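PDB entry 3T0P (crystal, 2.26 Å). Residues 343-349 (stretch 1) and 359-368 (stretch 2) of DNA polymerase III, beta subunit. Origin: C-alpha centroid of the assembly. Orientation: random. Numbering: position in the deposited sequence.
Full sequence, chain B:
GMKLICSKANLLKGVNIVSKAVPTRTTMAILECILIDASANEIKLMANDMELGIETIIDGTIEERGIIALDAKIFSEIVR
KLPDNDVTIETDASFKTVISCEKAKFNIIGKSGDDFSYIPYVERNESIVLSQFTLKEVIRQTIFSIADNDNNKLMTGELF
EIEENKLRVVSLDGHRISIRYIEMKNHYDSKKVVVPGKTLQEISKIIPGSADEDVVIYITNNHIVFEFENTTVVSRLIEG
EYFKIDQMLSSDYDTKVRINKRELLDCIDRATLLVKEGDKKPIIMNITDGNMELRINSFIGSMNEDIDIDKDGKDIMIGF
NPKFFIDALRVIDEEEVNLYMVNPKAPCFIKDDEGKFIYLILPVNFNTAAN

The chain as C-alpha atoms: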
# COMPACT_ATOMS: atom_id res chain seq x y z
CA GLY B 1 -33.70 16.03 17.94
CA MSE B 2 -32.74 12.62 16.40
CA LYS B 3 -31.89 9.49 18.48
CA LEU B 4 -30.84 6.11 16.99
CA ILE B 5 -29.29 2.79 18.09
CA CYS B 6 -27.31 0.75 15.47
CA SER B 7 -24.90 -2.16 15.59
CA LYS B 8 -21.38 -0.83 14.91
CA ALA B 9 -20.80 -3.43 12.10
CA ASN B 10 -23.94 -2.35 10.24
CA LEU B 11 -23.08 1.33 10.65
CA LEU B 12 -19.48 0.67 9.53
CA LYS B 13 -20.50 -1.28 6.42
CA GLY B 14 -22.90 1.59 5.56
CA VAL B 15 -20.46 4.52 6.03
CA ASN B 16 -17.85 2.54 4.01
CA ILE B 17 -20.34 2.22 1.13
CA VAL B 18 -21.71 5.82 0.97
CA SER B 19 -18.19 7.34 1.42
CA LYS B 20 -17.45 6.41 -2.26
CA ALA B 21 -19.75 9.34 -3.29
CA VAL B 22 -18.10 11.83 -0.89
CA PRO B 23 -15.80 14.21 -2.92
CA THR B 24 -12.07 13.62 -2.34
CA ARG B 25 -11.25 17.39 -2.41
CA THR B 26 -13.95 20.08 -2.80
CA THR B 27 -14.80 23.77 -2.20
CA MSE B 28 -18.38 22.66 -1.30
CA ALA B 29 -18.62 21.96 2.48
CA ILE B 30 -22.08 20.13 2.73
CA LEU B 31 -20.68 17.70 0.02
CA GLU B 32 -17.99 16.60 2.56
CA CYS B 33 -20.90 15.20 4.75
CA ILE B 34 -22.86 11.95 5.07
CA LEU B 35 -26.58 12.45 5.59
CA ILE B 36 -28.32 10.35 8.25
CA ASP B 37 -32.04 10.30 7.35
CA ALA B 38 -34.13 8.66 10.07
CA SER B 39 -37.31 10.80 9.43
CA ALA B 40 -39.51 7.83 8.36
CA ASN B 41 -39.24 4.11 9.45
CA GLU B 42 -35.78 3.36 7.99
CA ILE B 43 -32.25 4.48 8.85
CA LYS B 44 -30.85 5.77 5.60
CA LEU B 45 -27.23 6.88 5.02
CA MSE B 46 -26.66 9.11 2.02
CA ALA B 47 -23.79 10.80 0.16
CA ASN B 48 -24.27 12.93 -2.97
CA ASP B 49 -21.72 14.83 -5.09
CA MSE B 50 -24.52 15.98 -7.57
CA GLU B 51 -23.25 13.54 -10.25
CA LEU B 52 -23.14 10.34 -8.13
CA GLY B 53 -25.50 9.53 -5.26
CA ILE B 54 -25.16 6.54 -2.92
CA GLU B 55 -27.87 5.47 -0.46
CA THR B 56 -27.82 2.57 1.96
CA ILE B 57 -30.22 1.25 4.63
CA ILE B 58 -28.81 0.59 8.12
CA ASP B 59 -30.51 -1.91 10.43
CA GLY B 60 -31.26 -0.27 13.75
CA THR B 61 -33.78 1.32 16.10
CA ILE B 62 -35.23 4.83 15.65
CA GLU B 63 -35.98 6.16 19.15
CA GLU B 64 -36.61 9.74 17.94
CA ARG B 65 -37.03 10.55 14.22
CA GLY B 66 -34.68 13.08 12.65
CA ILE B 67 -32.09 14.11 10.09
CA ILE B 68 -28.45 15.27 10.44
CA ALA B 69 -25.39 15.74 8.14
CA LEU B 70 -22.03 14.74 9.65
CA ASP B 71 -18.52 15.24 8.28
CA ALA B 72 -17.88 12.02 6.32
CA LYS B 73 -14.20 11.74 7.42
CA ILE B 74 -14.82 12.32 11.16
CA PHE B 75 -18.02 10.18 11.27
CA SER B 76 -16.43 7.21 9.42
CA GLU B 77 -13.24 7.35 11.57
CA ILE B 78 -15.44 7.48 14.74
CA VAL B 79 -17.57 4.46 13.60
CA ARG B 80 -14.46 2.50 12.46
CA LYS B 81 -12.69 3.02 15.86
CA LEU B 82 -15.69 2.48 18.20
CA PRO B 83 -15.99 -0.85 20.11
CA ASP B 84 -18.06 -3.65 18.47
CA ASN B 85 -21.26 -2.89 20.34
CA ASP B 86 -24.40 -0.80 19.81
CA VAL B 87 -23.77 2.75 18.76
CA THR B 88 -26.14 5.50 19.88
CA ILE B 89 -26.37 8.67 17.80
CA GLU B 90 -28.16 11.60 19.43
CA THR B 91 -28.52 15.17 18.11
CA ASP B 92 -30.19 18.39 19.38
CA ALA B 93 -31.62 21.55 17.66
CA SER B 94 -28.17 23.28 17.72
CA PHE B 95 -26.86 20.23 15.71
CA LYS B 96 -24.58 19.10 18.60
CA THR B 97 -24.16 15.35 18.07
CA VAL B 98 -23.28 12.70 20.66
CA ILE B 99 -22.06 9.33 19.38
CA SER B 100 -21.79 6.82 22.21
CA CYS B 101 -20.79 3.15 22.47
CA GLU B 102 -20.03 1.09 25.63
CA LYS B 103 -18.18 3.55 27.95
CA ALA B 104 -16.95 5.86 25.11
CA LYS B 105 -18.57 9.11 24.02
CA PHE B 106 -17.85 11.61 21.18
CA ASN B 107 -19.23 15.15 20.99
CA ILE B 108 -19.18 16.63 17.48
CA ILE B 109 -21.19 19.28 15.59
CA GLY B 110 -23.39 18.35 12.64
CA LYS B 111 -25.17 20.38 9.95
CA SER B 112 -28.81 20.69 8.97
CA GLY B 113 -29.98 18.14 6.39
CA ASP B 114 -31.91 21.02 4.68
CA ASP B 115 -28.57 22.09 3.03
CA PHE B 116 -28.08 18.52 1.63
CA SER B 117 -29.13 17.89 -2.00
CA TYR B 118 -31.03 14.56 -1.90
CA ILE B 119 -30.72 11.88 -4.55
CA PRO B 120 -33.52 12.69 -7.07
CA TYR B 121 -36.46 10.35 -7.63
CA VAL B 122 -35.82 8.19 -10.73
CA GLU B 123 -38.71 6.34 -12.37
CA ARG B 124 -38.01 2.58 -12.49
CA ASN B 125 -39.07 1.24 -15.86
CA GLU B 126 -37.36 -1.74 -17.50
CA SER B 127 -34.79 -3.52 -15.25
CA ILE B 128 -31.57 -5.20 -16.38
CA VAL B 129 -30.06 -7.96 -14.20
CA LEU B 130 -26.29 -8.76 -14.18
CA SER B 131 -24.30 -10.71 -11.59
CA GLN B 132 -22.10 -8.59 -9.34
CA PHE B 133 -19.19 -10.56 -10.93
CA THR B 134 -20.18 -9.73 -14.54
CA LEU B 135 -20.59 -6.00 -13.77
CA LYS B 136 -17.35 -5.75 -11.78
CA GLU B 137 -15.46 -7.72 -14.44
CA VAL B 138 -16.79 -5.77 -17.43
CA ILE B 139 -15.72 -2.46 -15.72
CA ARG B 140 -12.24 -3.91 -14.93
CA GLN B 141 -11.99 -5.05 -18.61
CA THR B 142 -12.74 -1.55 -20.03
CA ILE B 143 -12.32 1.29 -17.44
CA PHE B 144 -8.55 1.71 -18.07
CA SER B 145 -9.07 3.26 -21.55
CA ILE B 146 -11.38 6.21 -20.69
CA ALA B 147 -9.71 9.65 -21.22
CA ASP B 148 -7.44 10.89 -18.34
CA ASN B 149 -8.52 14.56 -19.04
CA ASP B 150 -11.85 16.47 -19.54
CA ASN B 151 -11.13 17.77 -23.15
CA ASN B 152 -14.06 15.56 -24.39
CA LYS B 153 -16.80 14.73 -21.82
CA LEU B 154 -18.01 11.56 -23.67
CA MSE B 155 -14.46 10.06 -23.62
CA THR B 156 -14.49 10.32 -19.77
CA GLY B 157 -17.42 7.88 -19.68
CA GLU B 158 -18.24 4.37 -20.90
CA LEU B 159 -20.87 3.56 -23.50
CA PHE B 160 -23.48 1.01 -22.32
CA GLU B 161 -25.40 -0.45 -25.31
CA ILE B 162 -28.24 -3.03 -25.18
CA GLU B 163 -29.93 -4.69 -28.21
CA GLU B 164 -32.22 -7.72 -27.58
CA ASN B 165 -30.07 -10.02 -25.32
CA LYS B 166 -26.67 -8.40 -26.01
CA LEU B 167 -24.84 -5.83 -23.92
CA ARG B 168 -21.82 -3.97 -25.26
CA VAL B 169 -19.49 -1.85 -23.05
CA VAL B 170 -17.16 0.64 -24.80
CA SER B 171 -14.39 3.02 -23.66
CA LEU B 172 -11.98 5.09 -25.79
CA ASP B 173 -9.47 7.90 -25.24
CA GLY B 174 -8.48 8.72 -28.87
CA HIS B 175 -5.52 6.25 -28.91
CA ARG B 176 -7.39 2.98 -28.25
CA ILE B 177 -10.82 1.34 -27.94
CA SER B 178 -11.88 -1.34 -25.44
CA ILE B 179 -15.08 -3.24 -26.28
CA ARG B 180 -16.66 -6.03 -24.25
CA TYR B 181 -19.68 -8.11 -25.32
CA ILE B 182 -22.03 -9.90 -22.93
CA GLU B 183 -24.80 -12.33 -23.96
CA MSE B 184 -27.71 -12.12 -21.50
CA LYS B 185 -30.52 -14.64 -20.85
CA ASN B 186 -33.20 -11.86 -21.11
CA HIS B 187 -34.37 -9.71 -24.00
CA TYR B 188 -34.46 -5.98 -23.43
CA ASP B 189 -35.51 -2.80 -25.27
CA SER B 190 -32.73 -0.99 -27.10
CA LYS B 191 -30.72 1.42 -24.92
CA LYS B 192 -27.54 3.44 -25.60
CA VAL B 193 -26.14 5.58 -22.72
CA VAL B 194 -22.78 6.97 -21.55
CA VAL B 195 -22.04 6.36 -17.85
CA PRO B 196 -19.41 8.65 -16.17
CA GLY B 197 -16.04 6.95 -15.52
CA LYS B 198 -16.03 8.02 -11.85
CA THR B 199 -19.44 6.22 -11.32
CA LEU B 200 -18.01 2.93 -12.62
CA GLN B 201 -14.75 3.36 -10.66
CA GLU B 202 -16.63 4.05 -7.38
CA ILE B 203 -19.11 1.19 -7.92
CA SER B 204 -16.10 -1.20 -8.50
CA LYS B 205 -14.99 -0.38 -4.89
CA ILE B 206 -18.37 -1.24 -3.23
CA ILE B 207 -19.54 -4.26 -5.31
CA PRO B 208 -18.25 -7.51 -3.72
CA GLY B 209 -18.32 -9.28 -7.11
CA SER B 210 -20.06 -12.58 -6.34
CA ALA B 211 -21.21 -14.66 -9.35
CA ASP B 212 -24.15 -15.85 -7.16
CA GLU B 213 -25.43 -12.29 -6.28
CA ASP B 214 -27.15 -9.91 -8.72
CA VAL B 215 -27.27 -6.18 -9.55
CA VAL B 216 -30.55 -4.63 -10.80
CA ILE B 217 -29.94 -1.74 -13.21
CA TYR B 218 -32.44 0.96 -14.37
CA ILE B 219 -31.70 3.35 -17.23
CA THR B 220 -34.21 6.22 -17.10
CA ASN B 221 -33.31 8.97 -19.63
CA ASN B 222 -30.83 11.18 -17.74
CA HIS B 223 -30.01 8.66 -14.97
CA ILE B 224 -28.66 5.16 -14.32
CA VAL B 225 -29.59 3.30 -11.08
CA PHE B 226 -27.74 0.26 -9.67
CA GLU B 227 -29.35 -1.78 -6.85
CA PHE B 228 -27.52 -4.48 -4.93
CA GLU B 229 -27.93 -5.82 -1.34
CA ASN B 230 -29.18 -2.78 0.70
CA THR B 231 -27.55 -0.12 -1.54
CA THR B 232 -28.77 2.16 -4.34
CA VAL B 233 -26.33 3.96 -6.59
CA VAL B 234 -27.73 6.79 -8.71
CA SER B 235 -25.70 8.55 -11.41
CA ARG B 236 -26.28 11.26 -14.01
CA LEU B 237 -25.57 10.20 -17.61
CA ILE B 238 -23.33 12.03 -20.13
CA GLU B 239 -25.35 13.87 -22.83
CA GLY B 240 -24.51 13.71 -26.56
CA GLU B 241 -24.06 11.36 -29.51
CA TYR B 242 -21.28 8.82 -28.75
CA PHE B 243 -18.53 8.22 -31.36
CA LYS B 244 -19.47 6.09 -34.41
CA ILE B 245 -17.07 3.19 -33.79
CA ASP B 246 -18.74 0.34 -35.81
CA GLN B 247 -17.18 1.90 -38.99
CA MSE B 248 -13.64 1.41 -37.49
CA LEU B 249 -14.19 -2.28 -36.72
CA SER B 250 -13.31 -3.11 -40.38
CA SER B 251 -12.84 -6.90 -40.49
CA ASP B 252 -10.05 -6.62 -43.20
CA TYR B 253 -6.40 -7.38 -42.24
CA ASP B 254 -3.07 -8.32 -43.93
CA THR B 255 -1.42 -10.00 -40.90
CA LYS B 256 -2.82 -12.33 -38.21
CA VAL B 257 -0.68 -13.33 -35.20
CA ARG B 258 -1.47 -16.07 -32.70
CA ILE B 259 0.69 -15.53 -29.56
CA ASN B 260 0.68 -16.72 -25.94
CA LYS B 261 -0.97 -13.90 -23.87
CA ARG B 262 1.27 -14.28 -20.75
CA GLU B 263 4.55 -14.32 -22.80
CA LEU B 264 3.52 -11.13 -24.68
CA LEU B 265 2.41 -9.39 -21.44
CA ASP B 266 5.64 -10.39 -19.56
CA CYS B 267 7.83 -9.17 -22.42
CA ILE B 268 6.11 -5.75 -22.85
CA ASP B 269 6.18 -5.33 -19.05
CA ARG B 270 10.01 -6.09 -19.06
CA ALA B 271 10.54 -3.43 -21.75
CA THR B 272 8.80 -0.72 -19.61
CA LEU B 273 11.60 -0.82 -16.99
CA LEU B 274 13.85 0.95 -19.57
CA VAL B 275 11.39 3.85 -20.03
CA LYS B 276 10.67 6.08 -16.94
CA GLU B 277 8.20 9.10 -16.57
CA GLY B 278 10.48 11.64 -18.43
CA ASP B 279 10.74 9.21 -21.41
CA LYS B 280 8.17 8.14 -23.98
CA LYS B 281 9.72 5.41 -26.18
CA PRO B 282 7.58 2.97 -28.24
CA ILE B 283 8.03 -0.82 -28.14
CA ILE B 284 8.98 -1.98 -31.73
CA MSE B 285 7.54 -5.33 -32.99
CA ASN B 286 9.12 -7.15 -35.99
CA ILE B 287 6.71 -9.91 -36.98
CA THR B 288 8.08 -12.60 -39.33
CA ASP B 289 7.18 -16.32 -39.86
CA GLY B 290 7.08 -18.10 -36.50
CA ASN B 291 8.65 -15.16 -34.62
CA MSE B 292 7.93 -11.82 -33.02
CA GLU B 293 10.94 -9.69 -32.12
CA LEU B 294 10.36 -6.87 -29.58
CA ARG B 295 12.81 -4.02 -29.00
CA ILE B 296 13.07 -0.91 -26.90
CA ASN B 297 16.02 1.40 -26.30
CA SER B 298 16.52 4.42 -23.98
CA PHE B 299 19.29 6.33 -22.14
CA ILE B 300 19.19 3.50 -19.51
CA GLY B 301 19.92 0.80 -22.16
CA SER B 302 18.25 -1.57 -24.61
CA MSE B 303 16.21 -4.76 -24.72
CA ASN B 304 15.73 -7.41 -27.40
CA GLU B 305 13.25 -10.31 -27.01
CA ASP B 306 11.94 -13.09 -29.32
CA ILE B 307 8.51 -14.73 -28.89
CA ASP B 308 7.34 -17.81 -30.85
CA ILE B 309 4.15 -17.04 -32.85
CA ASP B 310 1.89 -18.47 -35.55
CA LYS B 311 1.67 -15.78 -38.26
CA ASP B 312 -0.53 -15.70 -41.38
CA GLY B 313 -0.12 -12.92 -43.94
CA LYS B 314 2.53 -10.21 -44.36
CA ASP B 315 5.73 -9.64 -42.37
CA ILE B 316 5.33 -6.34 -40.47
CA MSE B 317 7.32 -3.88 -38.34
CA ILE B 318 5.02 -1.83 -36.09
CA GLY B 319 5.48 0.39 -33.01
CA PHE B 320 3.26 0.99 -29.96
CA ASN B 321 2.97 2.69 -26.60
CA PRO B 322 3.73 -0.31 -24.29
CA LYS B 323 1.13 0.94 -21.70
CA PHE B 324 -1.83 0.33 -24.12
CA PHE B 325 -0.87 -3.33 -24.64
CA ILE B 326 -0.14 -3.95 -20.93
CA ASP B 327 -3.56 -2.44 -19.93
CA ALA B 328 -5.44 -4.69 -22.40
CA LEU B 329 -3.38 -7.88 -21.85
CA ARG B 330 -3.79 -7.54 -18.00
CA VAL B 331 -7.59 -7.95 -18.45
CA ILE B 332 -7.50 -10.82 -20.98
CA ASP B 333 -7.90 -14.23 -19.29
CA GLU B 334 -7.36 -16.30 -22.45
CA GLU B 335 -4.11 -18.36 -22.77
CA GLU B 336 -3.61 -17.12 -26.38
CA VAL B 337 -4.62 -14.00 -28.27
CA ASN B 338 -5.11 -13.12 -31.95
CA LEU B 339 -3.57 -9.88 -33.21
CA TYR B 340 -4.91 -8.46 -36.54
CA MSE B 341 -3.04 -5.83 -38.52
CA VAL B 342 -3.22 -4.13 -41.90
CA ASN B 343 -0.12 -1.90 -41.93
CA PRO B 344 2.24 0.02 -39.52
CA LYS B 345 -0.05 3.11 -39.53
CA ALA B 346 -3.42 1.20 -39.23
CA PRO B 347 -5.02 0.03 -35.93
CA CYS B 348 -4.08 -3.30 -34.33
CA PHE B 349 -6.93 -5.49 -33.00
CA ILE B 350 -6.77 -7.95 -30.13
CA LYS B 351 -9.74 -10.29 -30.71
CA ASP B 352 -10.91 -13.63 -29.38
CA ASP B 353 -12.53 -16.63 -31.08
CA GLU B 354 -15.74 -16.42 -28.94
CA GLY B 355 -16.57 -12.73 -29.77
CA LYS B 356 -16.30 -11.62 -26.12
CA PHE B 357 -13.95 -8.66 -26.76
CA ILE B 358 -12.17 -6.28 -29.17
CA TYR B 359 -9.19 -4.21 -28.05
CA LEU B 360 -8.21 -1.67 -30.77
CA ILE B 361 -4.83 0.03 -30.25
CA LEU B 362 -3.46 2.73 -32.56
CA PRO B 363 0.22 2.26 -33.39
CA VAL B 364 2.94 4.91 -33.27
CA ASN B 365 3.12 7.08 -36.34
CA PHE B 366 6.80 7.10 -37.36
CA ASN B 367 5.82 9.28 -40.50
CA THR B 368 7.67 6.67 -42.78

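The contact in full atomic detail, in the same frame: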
# COMPACT_ATOMS: atom_id res chain seq x y z
N ASN B 343 -1.40 -2.53 -41.64
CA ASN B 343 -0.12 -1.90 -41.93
C ASN B 343 0.40 -1.12 -40.70
O ASN B 343 -0.36 -0.94 -39.73
CB ASN B 343 -0.25 -1.01 -43.19
CG ASN B 343 -1.20 0.15 -43.06
OD1 ASN B 343 -1.06 1.01 -42.18
ND2 ASN B 343 -2.15 0.22 -43.98
N PRO B 344 1.67 -0.64 -40.72
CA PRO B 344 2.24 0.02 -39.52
C PRO B 344 1.56 1.32 -39.07
O PRO B 344 1.87 1.82 -37.98
CB PRO B 344 3.69 0.29 -39.92
CG PRO B 344 3.98 -0.74 -40.96
CD PRO B 344 2.71 -0.82 -41.76
N LYS B 345 0.65 1.87 -39.87
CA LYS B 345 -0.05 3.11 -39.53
C LYS B 345 -1.52 2.84 -39.20
O LYS B 345 -2.18 3.73 -38.67
CB LYS B 345 0.09 4.11 -40.68
CG LYS B 345 1.42 4.85 -40.66
CD LYS B 345 1.73 5.55 -41.98
CE LYS B 345 2.77 6.65 -41.88
NZ LYS B 345 4.01 6.23 -41.17
N ALA B 346 -2.03 1.61 -39.47
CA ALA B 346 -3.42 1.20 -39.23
C ALA B 346 -3.61 0.64 -37.82
O ALA B 346 -2.66 0.13 -37.23
CB ALA B 346 -3.84 0.16 -40.26
N PRO B 347 -4.84 0.61 -37.27
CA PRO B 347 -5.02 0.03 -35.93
C PRO B 347 -4.67 -1.46 -35.82
O PRO B 347 -4.71 -2.18 -36.81
CB PRO B 347 -6.52 0.21 -35.67
CG PRO B 347 -6.96 1.29 -36.58
CD PRO B 347 -6.12 1.13 -37.80
N CYS B 348 -4.30 -1.89 -34.62
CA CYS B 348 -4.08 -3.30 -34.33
C CYS B 348 -5.28 -3.76 -33.50
O CYS B 348 -5.73 -3.02 -32.61
CB CYS B 348 -2.76 -3.54 -33.60
SG CYS B 348 -2.55 -5.23 -32.97
N PHE B 349 -5.81 -4.96 -33.78
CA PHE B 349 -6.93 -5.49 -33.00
C PHE B 349 -6.55 -6.73 -32.24
O PHE B 349 -5.96 -7.65 -32.82
CB PHE B 349 -8.14 -5.82 -33.89
CG PHE B 349 -8.73 -4.69 -34.69
CD1 PHE B 349 -8.21 -4.35 -35.93
CD2 PHE B 349 -9.87 -4.03 -34.25
CE1 PHE B 349 -8.77 -3.31 -36.69
CE2 PHE B 349 -10.45 -3.01 -35.02
CZ PHE B 349 -9.90 -2.65 -36.23
N TYR B 359 -10.07 -5.27 -28.54
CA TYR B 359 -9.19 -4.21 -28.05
C TYR B 359 -8.48 -3.64 -29.28
O TYR B 359 -7.78 -4.36 -29.99
CB TYR B 359 -8.22 -4.68 -26.96
CG TYR B 359 -8.94 -5.08 -25.69
CD1 TYR B 359 -9.34 -4.13 -24.76
CD2 TYR B 359 -9.27 -6.41 -25.45
CE1 TYR B 359 -10.06 -4.49 -23.62
CE2 TYR B 359 -9.97 -6.78 -24.31
CZ TYR B 359 -10.39 -5.82 -23.41
OH TYR B 359 -11.09 -6.20 -22.28
N LEU B 360 -8.80 -2.39 -29.62
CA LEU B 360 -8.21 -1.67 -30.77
C LEU B 360 -7.14 -0.76 -30.21
O LEU B 360 -7.42 -0.02 -29.28
CB LEU B 360 -9.29 -0.88 -31.53
CG LEU B 360 -8.90 -0.08 -32.78
CD1 LEU B 360 -10.12 0.26 -33.58
CD2 LEU B 360 -8.19 1.25 -32.44
N ILE B 361 -5.92 -0.83 -30.71
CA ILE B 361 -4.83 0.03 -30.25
C ILE B 361 -4.24 0.70 -31.48
O ILE B 361 -3.94 0.02 -32.44
CB ILE B 361 -3.76 -0.79 -29.43
CG1 ILE B 361 -4.39 -1.46 -28.18
CG2 ILE B 361 -2.57 0.08 -29.04
CD1 ILE B 361 -3.69 -2.74 -27.73
N LEU B 362 -4.09 2.03 -31.45
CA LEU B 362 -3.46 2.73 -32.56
C LEU B 362 -1.96 2.63 -32.41
O LEU B 362 -1.44 2.82 -31.31
CB LEU B 362 -3.88 4.21 -32.68
CG LEU B 362 -5.32 4.55 -33.03
CD1 LEU B 362 -5.53 6.07 -33.06
CD2 LEU B 362 -5.74 3.96 -34.36
N PRO B 363 -1.23 2.33 -33.49
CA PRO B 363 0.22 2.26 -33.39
C PRO B 363 0.84 3.65 -33.43
O PRO B 363 0.18 4.63 -33.78
CB PRO B 363 0.60 1.45 -34.64
CG PRO B 363 -0.39 1.82 -35.63
CD PRO B 363 -1.68 2.07 -34.87
N VAL B 364 2.15 3.70 -33.19
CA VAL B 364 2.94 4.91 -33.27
C VAL B 364 3.10 5.31 -34.73
O VAL B 364 3.31 4.47 -35.61
CB VAL B 364 4.30 4.67 -32.58
CG1 VAL B 364 5.35 5.66 -33.04
CG2 VAL B 364 4.13 4.71 -31.07
N ASN B 365 2.92 6.59 -34.99
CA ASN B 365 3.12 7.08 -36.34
C ASN B 365 4.58 7.54 -36.44
O ASN B 365 4.97 8.52 -35.80
CB ASN B 365 2.10 8.18 -36.70
CG ASN B 365 2.39 8.86 -38.02
OD1 ASN B 365 2.51 8.22 -39.07
ND2 ASN B 365 2.59 10.16 -37.97
N PHE B 366 5.39 6.77 -37.17
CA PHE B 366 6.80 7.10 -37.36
C PHE B 366 6.99 8.10 -38.53
O PHE B 366 8.10 8.61 -38.70
CB PHE B 366 7.61 5.81 -37.59
CG PHE B 366 7.73 4.95 -36.36
CD1 PHE B 366 8.59 5.29 -35.32
CD2 PHE B 366 6.97 3.79 -36.24
CE1 PHE B 366 8.69 4.49 -34.19
CE2 PHE B 366 7.09 2.98 -35.10
CZ PHE B 366 7.94 3.35 -34.09
N ASN B 367 5.90 8.39 -39.31
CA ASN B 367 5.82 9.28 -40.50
C ASN B 367 6.73 8.78 -41.67
O ASN B 367 7.25 9.59 -42.46
CB ASN B 367 6.15 10.75 -40.15
CG ASN B 367 4.97 11.54 -39.62
OD1 ASN B 367 4.90 11.87 -38.42
ND2 ASN B 367 4.03 11.88 -40.50
N THR B 368 6.86 7.42 -41.80
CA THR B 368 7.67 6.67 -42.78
C THR B 368 9.16 6.99 -42.57
O THR B 368 9.68 6.81 -41.47
CB THR B 368 7.21 6.93 -44.24
OG1 THR B 368 5.78 6.93 -44.31
CG2 THR B 368 7.78 5.91 -45.22
O HOH W 1 4.11 1.92 -36.14
O HOH W 2 4.36 4.31 -38.52

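The two stretches run antiparallel and are joined as strands at one end, where Cys-348 and Phe-349 lie beside Leu-360 and Ile-361. Cys-348 and Ile-361 form a hydrogen-bonded pair, with their CA atoms 5.3 Å apart. Cys-348 N donates to Ile-361 O at 2.9 Å, with an N-H...O angle of 178°, and Ile-361 N donates to Cys-348 O, also at 2.9 Å, with an angle of 166°. Short distances and nearly straight angles make both bonds well formed. The next pair, Phe-349 and Leu-360, is non-hydrogen-bonded, and its CA atoms draw in to 4.6 Å. Around it, CA-H...O contacts supplement the ladder: Leu-360 CA lies 3.4 Å from Cys-348 O, and Phe-349 CA lies 3.3 Å from Tyr-359 O.

Beyond the strands the ladder gives way to loops. Asn-343 to Ala-346 form a type I beta turn, closed by Ala-346 N donating to Asn-343 O at 3.1 Å. The Asn-343 side chain braces it, since OD1 accepts from Lys-345 N at 3.0 Å. Pro-344, Pro-347 and Pro-363 lack an amide hydrogen, so their nitrogens cannot donate to a ladder. Pro-363 instead points its CA-to-CB bond toward stretch 1 and packs against carbonyls: its CG is 3.3 Å from Pro-344 O and its CD 3.2 Å from Ala-346 O. The oxygens of Pro-344 and Val-364, both acceptors, are linked by water 1, which donates to Pro-344 O at 2.9 Å and to Val-364 O at 2.7 Å.

The apolar contacts follow the strand pairing. Phe-349 and Leu-360 project from the same face of the sheet, and Phe-349 CE2 approaches Leu-360 CD1 to 3.6 Å, with the methyl oblique to the ring. Pro-347 extends this packing: its CB is 3.8 Å from Leu-360 CG, and its CG is 3.7 Å from Leu-362 CD2. Cys-348 and Ile-361 occupy the other face.

Lys-345 supplies the polar side-chain link. Its CA-to-CB bond points sideways, but the long chain carries NZ to the 365-368 segment, where it makes a weak hydrogen bond to Asn-365 OD1 at 3.3 Å. That same oxygen accepts a weak bond from Asn-367 N at 3.4 Å. Water 2 adds a bridge, accepting weakly from Lys-345 NZ at 3.3 Å and from Phe-366 N at 3.0 Å while donating to Val-364 O at 3.1 Å. Lys-345 NZ also lies 3.2 Å from Thr-368 N, but both are donors and no hydrogen bond results.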